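Long-range contacts in thin, isoform D (Drosophila melanogaster, PDB 6XG7), which probably works as a RING-type E3 ubiquitin ligase of muscle, this chain being its NHL-repeat beta-propeller, a protein-binding domain: residues K138-G144 against V155-N160; Q185-Y191 against V202-N207; D56-V60 against I288-G292. One frame throughout, in Å; residues are numbered along the deposited sequence. Where two conformers were deposited one is given.

Contact 1 (K138-G144 against V155-N160); sequences KFNYPWG and VCDKEN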
loop_
_atom_site.group_PDB
_atom_site.type_symbol
_atom_site.label_atom_id
_atom_site.label_comp_id
_atom_site.label_asym_id
_atom_site.label_seq_id
_atom_site.Cartn_x
_atom_site.Cartn_y
_atom_site.Cartn_z
ATOM N N LYS A 138 3.756 9.533 -17.299
ATOM C CA LYS A 138 5.021 9.798 -16.640
ATOM C C LYS A 138 4.756 10.111 -15.176
ATOM O O LYS A 138 3.662 10.551 -14.810
ATOM C CB LYS A 138 5.740 10.947 -17.330
ATOM C CG LYS A 138 6.206 10.590 -18.744
ATOM C CD LYS A 138 7.161 11.605 -19.296
ATOM C CE LYS A 138 7.560 11.227 -20.711
ATOM N NZ LYS A 138 8.524 12.211 -21.256
ATOM N N PHE A 139 5.763 9.870 -14.341
ATOM C CA PHE A 139 5.619 9.946 -12.897
ATOM C C PHE A 139 6.681 10.840 -12.270
ATOM O O PHE A 139 7.800 10.994 -12.773
ATOM C CB PHE A 139 5.772 8.572 -12.236
ATOM C CG PHE A 139 4.857 7.513 -12.783
ATOM C CD1 PHE A 139 3.534 7.492 -12.418
ATOM C CD2 PHE A 139 5.315 6.540 -13.638
ATOM C CE1 PHE A 139 2.669 6.515 -12.898
ATOM C CE2 PHE A 139 4.468 5.562 -14.122
ATOM C CZ PHE A 139 3.128 5.561 -13.745
ATOM N N ASN A 140 6.340 11.362 -11.102
ATOM C CA ASN A 140 7.334 11.913 -10.183
ATOM C C ASN A 140 7.134 11.186 -8.862
ATOM O O ASN A 140 6.331 11.600 -8.025
ATOM C CB ASN A 140 7.220 13.426 -10.027
ATOM C CG ASN A 140 7.937 14.181 -11.121
ATOM O OD1 ASN A 140 9.125 13.984 -11.349
ATOM N ND2 ASN A 140 7.219 15.076 -11.785
ATOM N N TYR A 141 7.879 10.098 -8.700
ATOM C CA TYR A 141 7.921 9.259 -7.508
ATOM C C TYR A 141 6.628 8.466 -7.368
ATOM O O TYR A 141 5.812 8.729 -6.473
ATOM C CB TYR A 141 8.217 10.053 -6.230
ATOM C CG TYR A 141 9.445 10.903 -6.372
ATOM C CD1 TYR A 141 10.737 10.375 -6.235
ATOM C CD2 TYR A 141 9.332 12.246 -6.670
ATOM C CE1 TYR A 141 11.866 11.171 -6.393
ATOM C CE2 TYR A 141 10.444 13.042 -6.845
ATOM C CZ TYR A 141 11.699 12.511 -6.700
ATOM O OH TYR A 141 12.773 13.342 -6.875
ATOM N N PRO A 142 6.405 7.482 -8.232
ATOM C CA PRO A 142 5.266 6.587 -8.015
ATOM C C PRO A 142 5.465 5.837 -6.712
ATOM O O PRO A 142 6.561 5.365 -6.406
ATOM C CB PRO A 142 5.319 5.649 -9.221
ATOM C CG PRO A 142 6.770 5.571 -9.563
ATOM C CD PRO A 142 7.326 6.952 -9.256
ATOM N N TRP A 143 4.393 5.741 -5.934
ATOM C CA TRP A 143 4.484 5.217 -4.581
ATOM C C TRP A 143 3.540 4.024 -4.431
ATOM O O TRP A 143 3.909 2.898 -4.771
ATOM C CB TRP A 143 4.254 6.323 -3.546
ATOM C CG TRP A 143 4.849 5.980 -2.199
ATOM C CD1 TRP A 143 4.373 5.068 -1.297
ATOM C CD2 TRP A 143 6.046 6.512 -1.625
ATOM N NE1 TRP A 143 5.194 5.004 -0.204
ATOM C CE2 TRP A 143 6.225 5.877 -0.375
ATOM C CE3 TRP A 143 6.983 7.455 -2.040
ATOM C CZ2 TRP A 143 7.298 6.157 0.466
ATOM C CZ3 TRP A 143 8.055 7.742 -1.190
ATOM C CH2 TRP A 143 8.190 7.102 0.048
ATOM N N GLY A 144 2.314 4.233 -3.965
ATOM C CA GLY A 144 1.380 3.132 -3.876
ATOM C C GLY A 144 0.885 2.691 -5.243
ATOM O O GLY A 144 0.763 3.486 -6.184
ATOM N N VAL A 155 -2.089 4.044 -9.711
ATOM C CA VAL A 155 -0.797 4.465 -9.184
ATOM C C VAL A 155 -0.938 5.806 -8.477
ATOM O O VAL A 155 -1.469 6.765 -9.046
ATOM C CB VAL A 155 0.244 4.621 -10.309
ATOM C CG1 VAL A 155 1.599 5.079 -9.730
ATOM C CG2 VAL A 155 0.394 3.351 -11.082
ATOM N N CYS A 156 -0.482 5.828 -7.263
ATOM C CA CYS A 156 -0.248 7.153 -6.560
ATOM C C CYS A 156 1.073 7.859 -6.994
ATOM O O CYS A 156 2.197 7.384 -6.769
ATOM C CB CYS A 156 -0.130 6.955 -5.057
ATOM S SG CYS A 156 -1.671 6.667 -4.250
ATOM N N ASP A 157 0.893 8.885 -7.793
ATOM C CA ASP A 157 2.008 9.580 -8.440
ATOM C C ASP A 157 2.309 10.761 -7.528
ATOM O O ASP A 157 1.774 11.859 -7.694
ATOM C CB ASP A 157 1.533 10.004 -9.828
ATOM C CG ASP A 157 2.597 10.678 -10.640
ATOM O OD1 ASP A 157 3.743 10.780 -10.161
ATOM O OD2 ASP A 157 2.262 11.097 -11.771
ATOM N N LYS A 158 3.162 10.508 -6.532
ATOM C CA LYS A 158 3.154 11.297 -5.302
ATOM C C LYS A 158 3.432 12.771 -5.566
ATOM O O LYS A 158 2.669 13.641 -5.129
ATOM C CB LYS A 158 4.172 10.723 -4.316
ATOM C CG LYS A 158 4.208 11.479 -3.008
ATOM C CD LYS A 158 5.126 10.822 -2.004
ATOM C CE LYS A 158 6.596 11.111 -2.258
ATOM N NZ LYS A 158 7.033 12.473 -1.805
ATOM N N GLU A 159 4.540 13.081 -6.235
ATOM C CA GLU A 159 4.906 14.486 -6.406
ATOM C C GLU A 159 4.153 15.160 -7.544
ATOM O O GLU A 159 4.298 16.370 -7.721
ATOM C CB GLU A 159 6.422 14.650 -6.529
ATOM C CG GLU A 159 7.132 14.495 -5.200
ATOM C CD GLU A 159 6.574 15.415 -4.142
ATOM O OE1 GLU A 159 6.518 16.638 -4.392
ATOM O OE2 GLU A 159 6.139 14.887 -3.089
ATOM N N ASN A 160 3.341 14.425 -8.299
ATOM C CA ASN A 160 2.399 15.050 -9.216
ATOM C C ASN A 160 1.003 15.176 -8.614
ATOM O O ASN A 160 0.076 15.607 -9.303
ATOM C CB ASN A 160 2.348 14.290 -10.543
ATOM C CG ASN A 160 3.619 14.439 -11.353
ATOM O OD1 ASN A 160 4.334 15.438 -11.257
ATOM N ND2 ASN A 160 3.913 13.429 -12.154
#
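The Tyr141 ring overlaps the stem of Glu159, with CD2 3.5 Å from Glu159 CG. The contact lies in one NHL repeat of the beta-propeller, where strands 142-147 and 153-157 pair as an antiparallel hairpin. Pro142 faces Asp157 as a non-hydrogen-bonded pair. Hydrogen bonds from Trp143 N to Cys156 O and from Cys156 N to Gly144 O continue the ladder beside it. Beyond the strand, the 3-10 segment 158-160 curls back against the incoming loop. There Glu159 N reaches Asn140 O at 2.9 Å, and Lys158 N meets Tyr141 O from above the carbonyl plane.

Asp157 is the polar centre. Its CG is turned away from its own backbone N (chi1 -177°), which carries the carboxylate across to the loop. Asp157 OD1 takes the N-H of Asn140, 2.8 Å from Asn140 N, on its syn lone pair. OD2 accepts from Asn160 ND2 and also meets Arg162 in a salt bridge. These bonds fix the carboxylate's rotation.

The same carboxylate sits at the edge of the Phe139 ring, with the two planes 75° apart. Pro142 CB lies over one face of that ring, toward the rim, and Phe139 CE1 lies 3.6 Å from Val155 CG1. Ile116 of strand 115-119 packs against all three.

Lys158 runs alongside Trp143, its CE 3.7 Å from CE3 of the indole. Bends at chi3 and chi4 then bring NZ to Glu159 OE2 in a salt bridge. At the outer end, Asn140 ND2 donates to Asn160 OD1 at 3.0 Å, almost straight (176°), while Asn140 OD1 accepts from Gln132 NE2.

Contact 2 (Q185-Y191 against V202-N207); sequences QLEHPHY and VSDSNN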
loop_
_atom_site.group_PDB
_atom_site.type_symbol
_atom_site.label_atom_id
_atom_site.label_comp_id
_atom_site.label_asym_id
_atom_site.label_seq_id
_atom_site.Cartn_x
_atom_site.Cartn_y
_atom_site.Cartn_z
ATOM N N GLN A 185 -8.550 17.309 -4.292
ATOM C CA GLN A 185 -7.140 17.663 -4.334
ATOM C C GLN A 185 -6.350 16.801 -3.355
ATOM O O GLN A 185 -6.898 16.225 -2.409
ATOM C CB GLN A 185 -6.962 19.157 -4.051
ATOM C CG GLN A 185 -7.554 20.024 -5.162
ATOM C CD GLN A 185 -7.543 21.496 -4.847
ATOM O OE1 GLN A 185 -7.659 21.892 -3.689
ATOM N NE2 GLN A 185 -7.423 22.325 -5.885
ATOM N N LEU A 186 -5.054 16.680 -3.625
ATOM C CA LEU A 186 -4.185 15.786 -2.882
ATOM C C LEU A 186 -2.860 16.471 -2.599
ATOM O O LEU A 186 -2.382 17.282 -3.397
ATOM C CB LEU A 186 -3.904 14.523 -3.708
ATOM C CG LEU A 186 -5.112 13.672 -4.122
ATOM C CD1 LEU A 186 -4.718 12.659 -5.208
ATOM C CD2 LEU A 186 -5.677 12.974 -2.884
ATOM N N GLU A 187 -2.268 16.146 -1.446
ATOM C CA GLU A 187 -0.950 16.647 -1.062
ATOM C C GLU A 187 -0.100 15.459 -0.641
ATOM O O GLU A 187 -0.314 14.898 0.438
ATOM C CB GLU A 187 -1.047 17.673 0.068
ATOM C CG GLU A 187 -1.551 19.015 -0.368
ATOM C CD GLU A 187 -0.539 19.762 -1.210
ATOM O OE1 GLU A 187 0.668 19.412 -1.200
ATOM O OE2 GLU A 187 -0.959 20.709 -1.894
ATOM N N HIS A 188 0.843 15.078 -1.501
ATOM C CA HIS A 188 1.755 13.979 -1.201
ATOM C C HIS A 188 0.995 12.683 -0.931
ATOM O O HIS A 188 1.228 12.052 0.109
ATOM C CB HIS A 188 2.614 14.269 0.038
ATOM C CG HIS A 188 3.589 15.395 -0.124
ATOM N ND1 HIS A 188 4.909 15.293 0.259
ATOM C CD2 HIS A 188 3.432 16.653 -0.598
ATOM C CE1 HIS A 188 5.527 16.435 0.017
ATOM N NE2 HIS A 188 4.653 17.278 -0.502
ATOM N N PRO A 189 0.099 12.251 -1.815
ATOM C CA PRO A 189 -0.582 10.975 -1.600
ATOM C C PRO A 189 0.431 9.844 -1.692
ATOM O O PRO A 189 1.323 9.856 -2.545
ATOM C CB PRO A 189 -1.585 10.922 -2.754
ATOM C CG PRO A 189 -0.866 11.679 -3.870
ATOM C CD PRO A 189 -0.180 12.810 -3.154
ATOM N N HIS A 190 0.294 8.862 -0.801
ATOM C CA HIS A 190 1.231 7.748 -0.739
ATOM C C HIS A 190 0.630 6.416 -1.171
ATOM O O HIS A 190 1.190 5.763 -2.041
ATOM C CB HIS A 190 1.849 7.610 0.660
ATOM C CG HIS A 190 2.921 8.611 0.954
ATOM N ND1 HIS A 190 2.644 9.924 1.249
ATOM C CD2 HIS A 190 4.270 8.500 0.978
ATOM C CE1 HIS A 190 3.774 10.578 1.468
ATOM N NE2 HIS A 190 4.776 9.733 1.312
ATOM N N TYR A 191 -0.444 5.956 -0.545
ATOM C CA TYR A 191 -0.949 4.618 -0.795
ATOM C C TYR A 191 -2.395 4.647 -1.271
ATOM O O TYR A 191 -3.089 5.670 -1.201
ATOM C CB TYR A 191 -0.766 3.738 0.448
ATOM C CG TYR A 191 0.677 3.416 0.768
ATOM C CD1 TYR A 191 1.311 2.330 0.182
ATOM C CD2 TYR A 191 1.411 4.185 1.674
ATOM C CE1 TYR A 191 2.628 2.019 0.480
ATOM C CE2 TYR A 191 2.739 3.880 1.975
ATOM C CZ TYR A 191 3.337 2.791 1.377
ATOM O OH TYR A 191 4.647 2.451 1.656
ATOM N N VAL A 202 -7.614 6.676 -1.308
ATOM C CA VAL A 202 -6.283 7.275 -1.394
ATOM C C VAL A 202 -5.899 7.874 -0.048
ATOM O O VAL A 202 -6.667 8.652 0.529
ATOM C CB VAL A 202 -6.237 8.358 -2.491
ATOM C CG1 VAL A 202 -4.839 8.989 -2.557
ATOM C CG2 VAL A 202 -6.673 7.775 -3.840
ATOM N N SER A 203 -4.712 7.525 0.450
ATOM C CA SER A 203 -4.203 8.184 1.654
ATOM C C SER A 203 -3.560 9.498 1.236
ATOM O O SER A 203 -2.522 9.528 0.570
ATOM C CB SER A 203 -3.239 7.330 2.471
ATOM O OG SER A 203 -2.098 6.962 1.729
ATOM N N ASP A 204 -4.208 10.591 1.618
ATOM C CA ASP A 204 -3.832 11.941 1.222
ATOM C C ASP A 204 -2.986 12.504 2.358
ATOM O O ASP A 204 -3.450 13.270 3.200
ATOM C CB ASP A 204 -5.106 12.737 0.977
ATOM C CG ASP A 204 -4.840 14.120 0.425
ATOM O OD1 ASP A 204 -3.670 14.403 0.085
ATOM O OD2 ASP A 204 -5.803 14.923 0.350
ATOM N N SER A 205 -1.715 12.082 2.380
ATOM C CA SER A 205 -0.934 12.111 3.615
ATOM C C SER A 205 -0.827 13.506 4.218
ATOM O O SER A 205 -1.061 13.684 5.418
ATOM C CB SER A 205 0.438 11.501 3.373
ATOM O OG SER A 205 0.276 10.207 2.823
ATOM N N ASN A 206 -0.445 14.504 3.423
ATOM C CA ASN A 206 -0.182 15.818 4.003
ATOM C C ASN A 206 -1.460 16.599 4.264
ATOM O O ASN A 206 -1.386 17.686 4.850
ATOM C CB ASN A 206 0.794 16.631 3.142
ATOM C CG ASN A 206 2.244 16.285 3.419
ATOM O OD1 ASN A 206 2.553 15.294 4.078
ATOM N ND2 ASN A 206 3.138 17.125 2.941
ATOM N N ASN A 207 -2.614 16.076 3.863
ATOM C CA ASN A 207 -3.901 16.600 4.295
ATOM C C ASN A 207 -4.532 15.775 5.414
ATOM O O ASN A 207 -5.679 16.036 5.799
ATOM C CB ASN A 207 -4.841 16.682 3.103
ATOM C CG ASN A 207 -4.427 17.741 2.109
ATOM O OD1 ASN A 207 -3.898 18.803 2.477
ATOM N ND2 ASN A 207 -4.663 17.464 0.836
HETATM O O HOH W 1 2.011 19.475 1.385
#
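Strand 202-204 runs antiparallel to the weakly bonded strand 189-191, their axes 139° apart, with His190 N bonded to Ser203 O and Ser203 N to Tyr191 O. Ser203 adds a side-chain rung in one of its two conformers. There Ser203 OG accepts from Tyr191 N at 3.0 Å, and it is also bonded to Arg237 O.

With its CG turned away from its own backbone N, Asp204 reaches across to the loop before Pro189. Asp204 OD1 takes the N-H of Glu187, 2.7 Å from Glu187 N and nearly straight (173°), on its syn lone pair. Asp204 OD2 is met on its syn side by Asn207 ND2 at 2.8 Å, and Arg209 forms a salt bridge with the same oxygen. Leu186 CD2 packs on Asp204 CG, 3.6 Å away. Without the carboxylate, as with an alanine here, Glu187 N and Asn207 ND2 would probably lose this acceptor and Arg209 its salt-bridge mate.

The hairpin lies in one NHL repeat and supplies the first two strands of a four-stranded propeller blade, continued by 209-214 and 219-223. The 3-10 segment 205-207 follows its second strand and tucks against the loop 187-188, where Asn206 N donates to Glu187 O.

In one of the two conformers of His188, its ring and the Asn206 amide lie almost flat on each other, 17° apart. Asn206 ND2 then sits 3.5 Å above the centre of the His188 imidazole. A water links the same ND2 to Glu187 OE1.

His190 turns ND1 onto Ser205 OG at 2.9 Å, with the hydroxyl tilted from the ring plane. The bond from ND1 to His188 O is weak. Ser205 OG is also bonded to Pro236 O, so the serine joins the imidazole to the loop leading into strand 239-241. On the other side of the strand, Val202 CG1 touches Pro189 CB at 3.8 Å.

Contact 3 (D56-V60 against I288-G292); sequences DNSIV and IMSNG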
loop_
_atom_site.group_PDB
_atom_site.type_symbol
_atom_site.label_atom_id
_atom_site.label_comp_id
_atom_site.label_asym_id
_atom_site.label_seq_id
_atom_site.Cartn_x
_atom_site.Cartn_y
_atom_site.Cartn_z
ATOM N N ASP A 56 -3.009 -17.599 -1.993
ATOM C CA ASP A 56 -2.787 -18.489 -0.862
ATOM C C ASP A 56 -2.353 -17.719 0.391
ATOM O O ASP A 56 -1.633 -18.241 1.242
ATOM C CB ASP A 56 -1.777 -19.569 -1.252
ATOM C CG ASP A 56 -1.893 -20.799 -0.416
ATOM O OD1 ASP A 56 -2.935 -20.985 0.252
ATOM O OD2 ASP A 56 -0.924 -21.581 -0.441
ATOM N N ASN A 57 -2.799 -16.464 0.513
ATOM C CA ASN A 57 -2.467 -15.590 1.643
ATOM C C ASN A 57 -0.963 -15.420 1.809
ATOM O O ASN A 57 -0.446 -15.317 2.924
ATOM C CB ASN A 57 -3.144 -16.035 2.942
ATOM C CG ASN A 57 -4.611 -15.654 2.984
ATOM O OD1 ASN A 57 -5.012 -14.624 2.447
ATOM N ND2 ASN A 57 -5.413 -16.477 3.621
ATOM N N SER A 58 -0.263 -15.338 0.686
ATOM C CA SER A 58 1.153 -15.038 0.752
ATOM C C SER A 58 1.353 -13.584 1.154
ATOM O O SER A 58 0.498 -12.726 0.913
ATOM C CB SER A 58 1.799 -15.299 -0.599
ATOM O OG SER A 58 1.198 -14.470 -1.565
ATOM N N ILE A 59 2.490 -13.325 1.790
ATOM C CA ILE A 59 2.860 -12.011 2.300
ATOM C C ILE A 59 3.963 -11.481 1.401
ATOM O O ILE A 59 5.046 -12.075 1.311
ATOM C CB ILE A 59 3.356 -12.102 3.753
ATOM C CG1 ILE A 59 2.256 -12.658 4.649
ATOM C CG2 ILE A 59 3.861 -10.742 4.235
ATOM C CD1 ILE A 59 2.717 -13.001 6.069
ATOM N N VAL A 60 3.693 -10.362 0.736
ATOM C CA VAL A 60 4.562 -9.816 -0.291
ATOM C C VAL A 60 5.069 -8.463 0.198
ATOM O O VAL A 60 4.266 -7.565 0.481
ATOM C CB VAL A 60 3.793 -9.683 -1.617
ATOM C CG1 VAL A 60 4.680 -9.092 -2.693
ATOM C CG2 VAL A 60 3.213 -11.046 -2.029
ATOM N N ILE A 288 -4.535 -6.971 3.989
ATOM C CA ILE A 288 -5.515 -7.796 4.696
ATOM C C ILE A 288 -5.603 -9.167 4.022
ATOM O O ILE A 288 -5.810 -9.258 2.808
ATOM C CB ILE A 288 -6.883 -7.073 4.787
ATOM C CG1 ILE A 288 -7.924 -7.862 5.574
ATOM C CG2 ILE A 288 -7.435 -6.709 3.430
ATOM C CD1 ILE A 288 -7.644 -7.938 7.030
ATOM N N MET A 289 -5.399 -10.229 4.805
ATOM C CA MET A 289 -5.546 -11.590 4.301
ATOM C C MET A 289 -7.021 -11.964 4.229
ATOM O O MET A 289 -7.884 -11.326 4.831
ATOM C CB MET A 289 -4.874 -12.605 5.230
ATOM C CG MET A 289 -3.348 -12.625 5.229
ATOM S SD MET A 289 -2.683 -13.893 6.334
ATOM C CE MET A 289 -0.932 -13.648 6.168
ATOM N N SER A 290 -7.298 -13.062 3.525
ATOM C CA SER A 290 -8.675 -13.500 3.330
ATOM C C SER A 290 -9.349 -13.900 4.632
ATOM O O SER A 290 -10.580 -13.933 4.689
ATOM C CB SER A 290 -8.720 -14.675 2.349
ATOM O OG SER A 290 -8.125 -15.832 2.912
ATOM N N ASN A 291 -8.586 -14.226 5.669
ATOM C CA ASN A 291 -9.143 -14.622 6.957
ATOM C C ASN A 291 -9.227 -13.459 7.938
ATOM O O ASN A 291 -9.539 -13.668 9.119
ATOM C CB ASN A 291 -8.301 -15.744 7.562
ATOM C CG ASN A 291 -6.845 -15.347 7.724
ATOM O OD1 ASN A 291 -6.497 -14.166 7.699
ATOM N ND2 ASN A 291 -5.988 -16.335 7.899
ATOM N N GLY A 292 -8.944 -12.244 7.486
ATOM C CA GLY A 292 -9.017 -11.090 8.348
ATOM C C GLY A 292 -7.740 -10.748 9.084
ATOM O O GLY A 292 -7.735 -9.788 9.853
#
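Asn57 turns its CG beside its own backbone N (chi1 -77°), and this sets the amide against the turn that starts at Met289. Both ends of the amide are used. Asn57 OD1 accepts from Ser290 N at 3.0 Å, and the bond is nearly straight at 176°. The N-H comes in somewhat tilted from the carbonyl plane. Asn57 ND2 donates to Ser290 OG at 2.9 Å, and the hydroxyl lies close to the amide plane of Asn57. Ser290 therefore receives the amide with its backbone N-H and its side chain together. Two bonds to one residue hold the amide against rotation. The serine hydroxyl sits between its own backbone N and carbonyl carbon (chi1 68°), on the side where ND2 can reach it.

Next to this polar pair lies an apolar one. Met289 is extended beyond CG and runs past Asn57 towards strand 58-63. Met289 CB lies 3.4 Å from Asn57 OD1, and Met289 SD is 4.0 Å from Asn57 CB. The methyl Met289 CE ends against Ile59, 3.7 Å from Ile59 CG1 and as near to CD1. Leu295 of strand 294-298 touches both Ile59 and Met289, and Val53 also packs on the methionine. The carbonyl O of Asn57 is buried here and finds no polar partner.

The two backbones are shaped differently. Asn57 and Ser58 both face Gly54, which makes a G1 beta bulge. Residues 289-292 form a type I beta turn, closed by Gly292 N to Met289 O at 3.0 Å. The contact thus joins a bulged hairpin turn of the NHL repeat nearest the N terminus to a hairpin turn of the last, a loop-to-loop contact between blades where the ring of a beta-propeller closes.

From the N terminus, the chain first passes residues 56-60, whose partner comes only near the C-terminal end. Contact 3 therefore closes a very long loop, and contacts 1 and 2 both fall within it. Contact 1 closes a short hairpin, strands 142-147 and 153-157. Contact 2 does the same later, with strands 185-194 and 199-204. These two follow in series and do not cross. They touch: Gly144 N lies 2.7 Å from His190 O, a probable hydrogen bond between their repeats. Contact 3 lies across the chain's centre, its own centre about 26 Å from that of contact 1 and 25 Å from that of contact 2, and ties the N-terminal repeat to the C-terminal one.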